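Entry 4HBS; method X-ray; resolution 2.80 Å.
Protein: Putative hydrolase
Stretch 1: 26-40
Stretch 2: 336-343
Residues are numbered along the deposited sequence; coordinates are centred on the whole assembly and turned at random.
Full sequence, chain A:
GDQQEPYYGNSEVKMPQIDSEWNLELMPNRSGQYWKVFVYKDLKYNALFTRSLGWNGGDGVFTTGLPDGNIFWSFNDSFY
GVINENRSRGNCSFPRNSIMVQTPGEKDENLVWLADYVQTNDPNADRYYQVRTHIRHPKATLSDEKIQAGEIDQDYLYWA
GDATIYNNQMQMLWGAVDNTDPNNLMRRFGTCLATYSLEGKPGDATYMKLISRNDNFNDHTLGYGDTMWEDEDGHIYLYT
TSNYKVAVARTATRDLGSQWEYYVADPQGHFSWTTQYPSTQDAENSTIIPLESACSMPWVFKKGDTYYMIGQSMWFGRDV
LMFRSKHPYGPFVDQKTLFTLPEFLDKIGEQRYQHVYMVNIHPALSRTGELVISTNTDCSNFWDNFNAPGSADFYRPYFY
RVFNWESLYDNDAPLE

Stretch 1 (26-40) LMPNRSGQYWKVFVY
Stretch 2 (336-343) KTLFTLPE

This is a small contact without hydrogen bonds, in which a looping segment, 26-40, packs a few of its side chains and one bare glycine against the strand end 336-340 and the turn-off that follows, burying 479 Å² summed over both sides.

Stretch 1 is mostly loop. It passes through a type I turn from Tyr 34 to Val 37, closed by Val 37 N to Tyr 34 O at 3.1 Å, and enters a strand at 38-40. Met 27 N donates to Val 39 O at 2.9 Å, pairing the two ends of the segment; the CA-to-CB bonds of Met 27, Val 37 and Val 39 all point toward stretch 2. The backbones come closest at Gln 33 and Phe 339, whose CA atoms lie 4.5 Å apart.

The apolar centre is Val 39 (chi1 t) on Phe 339 (chi1 78°, chi2 -78°). Val 39 CG1 sits 4.0 Å from the Phe 339 ring centroid, 21° off the normal, a CH-pi contact over one face; its closest ring atom is Phe 339 CD2 at 3.7 Å. Phe 339 itself is nearly fully extended (phi/psi -171/171). Farther along, selenomethionine Met 27 (m, t, p) places CE 3.8 Å from Pro 342 CG, a second apolar pair beyond the strand.

The close backbone passage depends on glycine. Gly 32 (-67/-32) brings its CA to 3.8 Å from Thr 340 OG1, and an ideal CB there would fall 2.3 Å from that same OG1, a clash. Thr 340 has chi1 at -53° (m), and its OG1 is hydrogen-bonded elsewhere in the structure. Gly 32 O and Thr 337 O, both acceptors, stand 3.4 Å apart and cannot hydrogen-bond each other. Leu 338 (-65/-51) breaks the extended run between Thr 337 and Phe 339, and its carbonyl oxygen meets two side chains, with Gln 33 CB at 3.4 Å and Val 37 CG1 at 4.1 Å from Leu 338 O.

Gln 33 (chi1 p, chi2 141°) lays its CB 4.0 Å from Phe 339 CB, then leads its amide away from stretch 2. The modelled amide is not well satisfied within its loop: Gln 33 NE2 makes a weak hydrogen bond to Pro 28 O at 3.3 Å, while Gln 33 OE1 stands 2.8 Å from Val 37 O, another acceptor.

Arg 30 (chi1 -36°, chi2 -127°, chi3 84°) is poorly ordered, yet covers the strand's exit: its CD lies 3.1 Å from Thr 340 O, and NH1 is 3.8 Å from Pro 342 CA and 4.0 Å from Leu 341 O. The guanidinium approaches obliquely and forms no hydrogen bond here.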

# COMPACT_ATOMS: atom_id res chain seq x y z
N LEU A 26 -12.77 5.64 18.95
CA LEU A 26 -13.39 6.68 18.11
C LEU A 26 -12.57 7.95 18.14
O LEU A 26 -12.08 8.32 19.20
CB LEU A 26 -14.83 6.97 18.58
CG LEU A 26 -15.66 7.88 17.67
CD1 LEU A 26 -16.18 7.13 16.48
CD2 LEU A 26 -16.81 8.43 18.41
N MSE A 27 -12.41 8.61 16.99
CA MSE A 27 -11.66 9.86 16.90
C MSE A 27 -12.60 11.00 17.00
O MSE A 27 -13.73 10.89 16.53
CB MSE A 27 -10.86 9.94 15.60
CG MSE A 27 -9.55 9.22 15.69
SE MSE A 27 -8.57 9.34 14.06
CE MSE A 27 -7.99 11.12 14.18
N PRO A 28 -12.19 12.14 17.60
CA PRO A 28 -13.13 13.27 17.73
C PRO A 28 -13.48 13.91 16.40
O PRO A 28 -12.68 13.81 15.45
CB PRO A 28 -12.37 14.24 18.63
CG PRO A 28 -10.95 13.94 18.40
CD PRO A 28 -10.88 12.46 18.19
N ASN A 29 -14.69 14.51 16.31
CA ASN A 29 -15.11 15.26 15.11
C ASN A 29 -13.98 16.27 14.85
O ASN A 29 -13.69 17.09 15.72
CB ASN A 29 -16.50 15.94 15.31
CG ASN A 29 -16.70 16.62 16.66
OD1 ASN A 29 -16.73 15.96 17.70
ND2 ASN A 29 -16.81 17.96 16.69
N ARG A 30 -13.27 16.11 13.73
CA ARG A 30 -12.08 16.91 13.47
C ARG A 30 -12.45 18.32 13.01
O ARG A 30 -12.23 19.30 13.73
CB ARG A 30 -11.14 16.24 12.42
CG ARG A 30 -11.03 14.70 12.46
CD ARG A 30 -9.60 14.22 12.54
NE ARG A 30 -9.10 14.21 13.92
CZ ARG A 30 -7.86 14.52 14.31
NH1 ARG A 30 -6.95 14.92 13.42
NH2 ARG A 30 -7.52 14.46 15.60
N SER A 31 -13.11 18.39 11.83
CA SER A 31 -13.50 19.58 11.05
C SER A 31 -13.68 19.12 9.59
O SER A 31 -14.70 19.42 8.96
CB SER A 31 -12.45 20.70 11.13
OG SER A 31 -12.61 21.67 10.11
N GLY A 32 -12.67 18.38 9.09
CA GLY A 32 -12.66 17.79 7.76
C GLY A 32 -13.70 16.70 7.54
O GLY A 32 -14.22 16.57 6.43
N GLN A 33 -14.04 15.92 8.62
CA GLN A 33 -15.03 14.84 8.48
C GLN A 33 -16.48 15.25 8.81
O GLN A 33 -16.74 16.08 9.70
CB GLN A 33 -14.66 13.58 9.29
CG GLN A 33 -14.34 13.81 10.76
CD GLN A 33 -14.87 12.74 11.66
OE1 GLN A 33 -15.74 11.96 11.29
NE2 GLN A 33 -14.34 12.66 12.87
N TYR A 34 -17.42 14.59 8.08
CA TYR A 34 -18.88 14.71 8.15
C TYR A 34 -19.34 14.06 9.44
O TYR A 34 -18.79 13.03 9.82
CB TYR A 34 -19.48 13.99 6.91
CG TYR A 34 -20.98 14.00 6.73
CD1 TYR A 34 -21.72 15.17 6.90
CD2 TYR A 34 -21.64 12.90 6.20
CE1 TYR A 34 -23.09 15.21 6.64
CE2 TYR A 34 -23.01 12.92 5.92
CZ TYR A 34 -23.73 14.08 6.14
OH TYR A 34 -25.08 14.07 5.84
N TRP A 35 -20.30 14.65 10.14
CA TRP A 35 -20.79 14.12 11.43
C TRP A 35 -21.41 12.68 11.36
O TRP A 35 -21.41 11.99 12.38
CB TRP A 35 -21.79 15.10 12.06
CG TRP A 35 -23.08 15.27 11.29
CD1 TRP A 35 -23.31 16.14 10.26
CD2 TRP A 35 -24.31 14.62 11.55
NE1 TRP A 35 -24.62 16.03 9.85
CE2 TRP A 35 -25.26 15.11 10.63
CE3 TRP A 35 -24.70 13.62 12.45
CZ2 TRP A 35 -26.58 14.67 10.61
CZ3 TRP A 35 -26.01 13.18 12.43
CH2 TRP A 35 -26.94 13.71 11.53
N LYS A 36 -21.92 12.22 10.19
CA LYS A 36 -22.47 10.85 10.07
C LYS A 36 -21.34 9.80 9.83
O LYS A 36 -21.61 8.58 9.86
CB LYS A 36 -23.49 10.75 8.91
CG LYS A 36 -24.74 11.61 9.03
CD LYS A 36 -25.77 11.21 7.95
CE LYS A 36 -27.11 11.89 8.07
NZ LYS A 36 -27.48 12.64 6.84
N VAL A 37 -20.09 10.25 9.55
CA VAL A 37 -18.97 9.35 9.29
C VAL A 37 -18.23 9.10 10.61
O VAL A 37 -17.73 10.04 11.21
CB VAL A 37 -18.07 9.94 8.18
CG1 VAL A 37 -16.78 9.14 8.02
CG2 VAL A 37 -18.82 10.00 6.85
N PHE A 38 -18.16 7.83 11.05
CA PHE A 38 -17.47 7.45 12.29
C PHE A 38 -16.09 6.92 11.96
O PHE A 38 -15.98 5.93 11.25
CB PHE A 38 -18.29 6.42 13.06
CG PHE A 38 -19.67 6.93 13.37
CD1 PHE A 38 -19.88 7.85 14.40
CD2 PHE A 38 -20.74 6.64 12.52
CE1 PHE A 38 -21.15 8.38 14.64
CE2 PHE A 38 -22.01 7.17 12.77
CZ PHE A 38 -22.20 8.05 13.82
N VAL A 39 -15.05 7.63 12.42
CA VAL A 39 -13.64 7.28 12.20
C VAL A 39 -13.06 6.76 13.50
O VAL A 39 -13.31 7.34 14.56
CB VAL A 39 -12.83 8.50 11.70
CG1 VAL A 39 -11.39 8.11 11.41
CG2 VAL A 39 -13.47 9.11 10.46
N TYR A 40 -12.27 5.68 13.42
CA TYR A 40 -11.66 5.05 14.58
C TYR A 40 -10.21 4.77 14.37
O TYR A 40 -9.82 4.47 13.24
CB TYR A 40 -12.31 3.69 14.84
CG TYR A 40 -13.77 3.73 15.20
CD1 TYR A 40 -14.75 3.78 14.21
CD2 TYR A 40 -14.19 3.61 16.52
CE1 TYR A 40 -16.11 3.82 14.54
CE2 TYR A 40 -15.55 3.62 16.86
CZ TYR A 40 -16.50 3.72 15.86
OH TYR A 40 -17.83 3.74 16.18
N LYS A 336 -14.93 14.56 -1.88
CA LYS A 336 -15.34 14.72 -0.49
C LYS A 336 -14.13 14.48 0.40
O LYS A 336 -13.24 13.74 -0.01
CB LYS A 336 -16.46 13.71 -0.13
CG LYS A 336 -17.76 13.86 -0.90
CD LYS A 336 -18.67 14.85 -0.26
CE LYS A 336 -19.78 15.27 -1.17
NZ LYS A 336 -20.89 15.90 -0.42
N THR A 337 -14.09 15.07 1.59
CA THR A 337 -13.00 14.80 2.52
C THR A 337 -13.55 13.74 3.48
O THR A 337 -14.49 14.02 4.24
CB THR A 337 -12.49 16.07 3.18
OG1 THR A 337 -11.93 16.89 2.16
CG2 THR A 337 -11.44 15.79 4.22
N LEU A 338 -13.02 12.51 3.39
CA LEU A 338 -13.46 11.39 4.23
C LEU A 338 -13.11 11.70 5.67
O LEU A 338 -13.99 11.70 6.54
CB LEU A 338 -12.79 10.10 3.75
CG LEU A 338 -13.32 8.81 4.33
CD1 LEU A 338 -14.77 8.60 3.98
CD2 LEU A 338 -12.47 7.63 3.85
N PHE A 339 -11.86 12.07 5.91
CA PHE A 339 -11.38 12.51 7.22
C PHE A 339 -9.96 13.08 7.10
O PHE A 339 -9.33 12.97 6.05
CB PHE A 339 -11.44 11.37 8.25
CG PHE A 339 -10.34 10.34 8.17
CD1 PHE A 339 -10.37 9.34 7.21
CD2 PHE A 339 -9.35 10.28 9.15
CE1 PHE A 339 -9.39 8.34 7.18
CE2 PHE A 339 -8.41 9.25 9.15
CZ PHE A 339 -8.43 8.29 8.17
N THR A 340 -9.47 13.68 8.18
CA THR A 340 -8.14 14.28 8.26
C THR A 340 -7.27 13.46 9.18
O THR A 340 -7.64 13.25 10.33
CB THR A 340 -8.24 15.70 8.72
OG1 THR A 340 -9.18 16.37 7.89
CG2 THR A 340 -6.92 16.42 8.66
N LEU A 341 -6.11 13.00 8.70
CA LEU A 341 -5.22 12.16 9.49
C LEU A 341 -4.57 12.95 10.60
O LEU A 341 -4.36 14.14 10.42
CB LEU A 341 -4.15 11.53 8.59
CG LEU A 341 -4.69 10.48 7.63
CD1 LEU A 341 -3.80 10.32 6.41
CD2 LEU A 341 -4.88 9.17 8.33
N PRO A 342 -4.25 12.33 11.75
CA PRO A 342 -3.67 13.09 12.87
C PRO A 342 -2.40 13.86 12.55
O PRO A 342 -1.60 13.43 11.72
CB PRO A 342 -3.37 12.02 13.91
CG PRO A 342 -4.28 10.91 13.61
CD PRO A 342 -4.49 10.92 12.13
N GLU A 343 -2.21 14.98 13.25
CA GLU A 343 -1.03 15.83 13.13
C GLU A 343 0.11 15.25 14.02
O GLU A 343 1.30 15.45 13.73
CB GLU A 343 -1.43 17.25 13.57
CG GLU A 343 -0.40 18.35 13.34
CD GLU A 343 -0.77 19.64 14.06
OE1 GLU A 343 -1.98 19.85 14.33
OE2 GLU A 343 0.15 20.45 14.35